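2,5-dihydroxypyridine 5,6-dioxygenase (Pseudomonas putida KT2440, PDB 7CUP) catalyses the iron(II)-dependent dioxygenolytic cleavage of the 2,5-dihydroxypyridine ring between carbons 5 and 6, producing N-formylmaleamate in aerobic nicotinate degradation. Local coordinates at the interface of chains A and B. Sequence-based numbering; all coordinates share one arbitrary frame. Chains: chain A/B, 2,5-dihydroxypyridine 5,6-dioxygenase.

The interface of chains A and B. Residues chain A 66-70, 218-219, 247, 251; chain B 131, 275, 277-278, 280-282.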
loop_
_atom_site.group_PDB
_atom_site.type_symbol
_atom_site.label_atom_id
_atom_site.label_comp_id
_atom_site.label_asym_id
_atom_site.label_seq_id
_atom_site.Cartn_x
_atom_site.Cartn_y
_atom_site.Cartn_z
ATOM N N THR A 66 -28.420 -9.526 6.890
ATOM C CA THR A 66 -28.920 -9.917 8.232
ATOM C C THR A 66 -27.873 -10.724 9.007
ATOM O O THR A 66 -28.074 -10.933 10.230
ATOM C CB THR A 66 -30.255 -10.650 8.112
ATOM O OG1 THR A 66 -30.004 -11.890 7.455
ATOM C CG2 THR A 66 -31.283 -9.835 7.355
ATOM N N ALA A 67 -26.781 -11.139 8.358
ATOM C CA ALA A 67 -25.744 -11.957 9.030
ATOM C C ALA A 67 -25.066 -11.100 10.099
ATOM O O ALA A 67 -24.837 -9.911 9.845
ATOM C CB ALA A 67 -24.740 -12.495 8.027
ATOM N N MET A 68 -24.728 -11.696 11.240
ATOM C CA MET A 68 -23.946 -11.003 12.290
ATOM C C MET A 68 -22.537 -11.616 12.402
ATOM O O MET A 68 -22.412 -12.847 12.316
ATOM C CB MET A 68 -24.681 -11.053 13.636
ATOM C CG MET A 68 -26.051 -10.383 13.593
ATOM S SD MET A 68 -26.831 -10.349 15.219
ATOM C CE MET A 68 -27.351 -12.054 15.357
ATOM N N GLY A 69 -21.538 -10.755 12.645
ATOM C CA GLY A 69 -20.119 -11.113 12.830
ATOM C C GLY A 69 -19.473 -11.396 11.497
ATOM O O GLY A 69 -20.176 -11.367 10.513
ATOM N N ASN A 70 -18.189 -11.732 11.473
ATOM C CA ASN A 70 -17.374 -11.805 10.231
ATOM C C ASN A 70 -17.190 -13.275 9.819
ATOM O O ASN A 70 -16.568 -13.526 8.788
ATOM C CB ASN A 70 -16.048 -11.070 10.444
ATOM C CG ASN A 70 -16.294 -9.633 10.832
ATOM O OD1 ASN A 70 -15.910 -9.179 11.918
ATOM N ND2 ASN A 70 -17.007 -8.935 9.971
ATOM N N PRO A 218 -20.551 -20.373 15.280
ATOM C CA PRO A 218 -19.463 -19.378 15.326
ATOM C C PRO A 218 -19.301 -18.472 16.564
ATOM O O PRO A 218 -18.567 -17.521 16.450
ATOM C CB PRO A 218 -19.829 -18.458 14.147
ATOM C CG PRO A 218 -21.335 -18.444 14.174
ATOM C CD PRO A 218 -21.748 -19.847 14.592
ATOM N N PHE A 219 -19.897 -18.784 17.717
ATOM C CA PHE A 219 -19.764 -17.932 18.926
ATOM C C PHE A 219 -18.310 -17.980 19.415
ATOM O O PHE A 219 -17.847 -17.000 19.992
ATOM C CB PHE A 219 -20.702 -18.332 20.070
ATOM C CG PHE A 219 -22.174 -18.462 19.746
ATOM C CD1 PHE A 219 -22.716 -17.927 18.592
ATOM C CD2 PHE A 219 -23.021 -19.149 20.609
ATOM C CE1 PHE A 219 -24.068 -18.073 18.309
ATOM C CE2 PHE A 219 -24.378 -19.281 20.333
ATOM C CZ PHE A 219 -24.890 -18.771 19.163
ATOM N N TYR A 247 -28.754 -17.085 25.444
ATOM C CA TYR A 247 -28.021 -16.465 24.310
ATOM C C TYR A 247 -28.235 -17.328 23.068
ATOM O O TYR A 247 -28.553 -16.765 22.013
ATOM C CB TYR A 247 -26.540 -16.268 24.639
ATOM C CG TYR A 247 -25.726 -15.622 23.542
ATOM C CD1 TYR A 247 -25.262 -16.358 22.469
ATOM C CD2 TYR A 247 -25.392 -14.284 23.583
ATOM C CE1 TYR A 247 -24.502 -15.787 21.458
ATOM C CE2 TYR A 247 -24.604 -13.705 22.598
ATOM C CZ TYR A 247 -24.165 -14.457 21.523
ATOM O OH TYR A 247 -23.439 -13.911 20.509
ATOM N N TYR A 251 -30.304 -16.230 19.698
ATOM C CA TYR A 251 -29.580 -16.206 18.409
ATOM C C TYR A 251 -30.406 -16.960 17.377
ATOM O O TYR A 251 -30.682 -16.436 16.299
ATOM C CB TYR A 251 -28.198 -16.833 18.542
ATOM C CG TYR A 251 -27.416 -16.829 17.254
ATOM C CD1 TYR A 251 -26.831 -15.660 16.785
ATOM C CD2 TYR A 251 -27.277 -17.978 16.493
ATOM C CE1 TYR A 251 -26.092 -15.655 15.610
ATOM C CE2 TYR A 251 -26.536 -17.994 15.320
ATOM C CZ TYR A 251 -25.942 -16.825 14.881
ATOM O OH TYR A 251 -25.248 -16.803 13.710
ATOM N N ARG B 131 -26.356 -3.972 7.749
ATOM C CA ARG B 131 -27.405 -4.689 8.531
ATOM C C ARG B 131 -28.424 -3.675 9.066
ATOM O O ARG B 131 -29.667 -4.026 9.155
ATOM C CB ARG B 131 -26.787 -5.503 9.663
ATOM C CG ARG B 131 -27.811 -6.291 10.469
ATOM C CD ARG B 131 -27.124 -7.482 11.128
ATOM N NE ARG B 131 -25.907 -7.175 11.888
ATOM C CZ ARG B 131 -25.875 -6.563 13.069
ATOM N NH1 ARG B 131 -26.993 -6.127 13.631
ATOM N NH2 ARG B 131 -24.720 -6.341 13.672
ATOM N N GLN B 275 -29.137 -6.250 17.591
ATOM C CA GLN B 275 -29.334 -7.525 18.299
ATOM C C GLN B 275 -28.440 -7.558 19.543
ATOM O O GLN B 275 -27.200 -7.307 19.448
ATOM C CB GLN B 275 -29.024 -8.685 17.366
ATOM C CG GLN B 275 -30.045 -8.834 16.260
ATOM C CD GLN B 275 -31.403 -9.185 16.815
ATOM O OE1 GLN B 275 -31.525 -10.137 17.572
ATOM N NE2 GLN B 275 -32.413 -8.379 16.479
ATOM N N THR B 277 -27.385 -10.149 20.892
ATOM C CA THR B 277 -26.397 -11.258 20.714
ATOM C C THR B 277 -25.179 -10.802 19.876
ATOM O O THR B 277 -24.170 -11.488 19.883
ATOM C CB THR B 277 -27.075 -12.479 20.081
ATOM O OG1 THR B 277 -27.697 -12.033 18.875
ATOM C CG2 THR B 277 -28.101 -13.096 20.990
ATOM N N ALA B 278 -25.286 -9.704 19.147
ATOM C CA ALA B 278 -24.335 -9.313 18.090
ATOM C C ALA B 278 -22.930 -9.150 18.668
ATOM O O ALA B 278 -22.002 -9.678 18.043
ATOM C CB ALA B 278 -24.789 -8.069 17.393
ATOM N N GLY B 280 -21.274 -10.595 20.957
ATOM C CA GLY B 280 -20.531 -11.848 21.198
ATOM C C GLY B 280 -20.090 -12.542 19.915
ATOM O O GLY B 280 -19.490 -13.591 20.017
ATOM N N LEU B 281 -20.354 -11.987 18.734
ATOM C CA LEU B 281 -19.889 -12.576 17.458
ATOM C C LEU B 281 -18.725 -11.739 16.920
ATOM O O LEU B 281 -18.242 -12.072 15.827
ATOM C CB LEU B 281 -21.075 -12.634 16.489
ATOM C CG LEU B 281 -22.221 -13.533 16.974
ATOM C CD1 LEU B 281 -23.528 -13.257 16.249
ATOM C CD2 LEU B 281 -21.870 -14.999 16.806
ATOM N N HIS B 282 -18.332 -10.701 17.662
ATOM C CA HIS B 282 -17.289 -9.702 17.287
ATOM C C HIS B 282 -16.070 -9.742 18.222
ATOM O O HIS B 282 -16.176 -10.240 19.343
ATOM C CB HIS B 282 -17.906 -8.292 17.240
ATOM C CG HIS B 282 -18.683 -8.066 15.986
ATOM N ND1 HIS B 282 -18.082 -7.657 14.807
ATOM C CD2 HIS B 282 -19.982 -8.309 15.685
ATOM C CE1 HIS B 282 -18.989 -7.556 13.853
ATOM N NE2 HIS B 282 -20.161 -7.976 14.366
HETATM O O HOH W 1 -22.467 -7.993 12.712
HETATM O O HOH W 2 -23.611 -7.480 10.276
HETATM O O HOH W 3 -16.696 -11.396 13.834
#
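With CG anti to the backbone N (chi1 -179°), A:Tyr247 reaches out from helix 243-253 of this non-haem iron dioxygenase, and A:Tyr251, one turn on, also has CG anti to its backbone N. On the other subunit B:Leu281, at the end of the 3-10 helix 278-281, has CG anti to its carbonyl carbon and fits its two methyls into a hydrophobic patch, part of a contact between two copies in the six-copy deposited assembly, which may reflect the enzyme's oligomer. The branches diverge: CD2 lies 3.5 Å from CD1 of A:Phe219, alongside that ring, while CD1 touches CE1 at the rim of A:Tyr251 and CB of A:Met68. The aromatic rings of chain A meet edge to face in series, A:Tyr247 CE1 over the centre of the A:Phe219 ring and A:Phe219 CE1 over that of A:Tyr251.

The phenol OH of A:Tyr247 donates to the backbone O of B:Thr277 at 2.6 Å, meeting a lone pair in the carbonyl plane (C=O...O angle 139°), while the CG2 methyl of B:Thr277 lies over the ring's rim. A phenylalanine here lacks the hydroxyl and would probably weaken the hold on the B:Thr277 carbonyl just ahead of the 3-10 helix.

A:Met68, bent at chi3 (-76°), crosses B:Gln275 nearly at right angles, its SD 3.5 Å from CB of that residue. Its CG sits 3.6 Å above the guanidinium plane of B:Arg131, toward the rim.

Water completes the polar side. Water 1 is hydrogen-bonded to the backbone N of A:Gly69 and to B:Arg131 NH2. The oxygen of water 1 lies 2.8 Å from B:His282 NE2, in the imidazole plane. It also pairs with water 2, which links B:Arg131 NE to the A:Ala67 carbonyl O. Water 3 bridges N and OD1 of A:Asn70 to the carbonyl O of B:Leu281, 2.6 Å from the water oxygen.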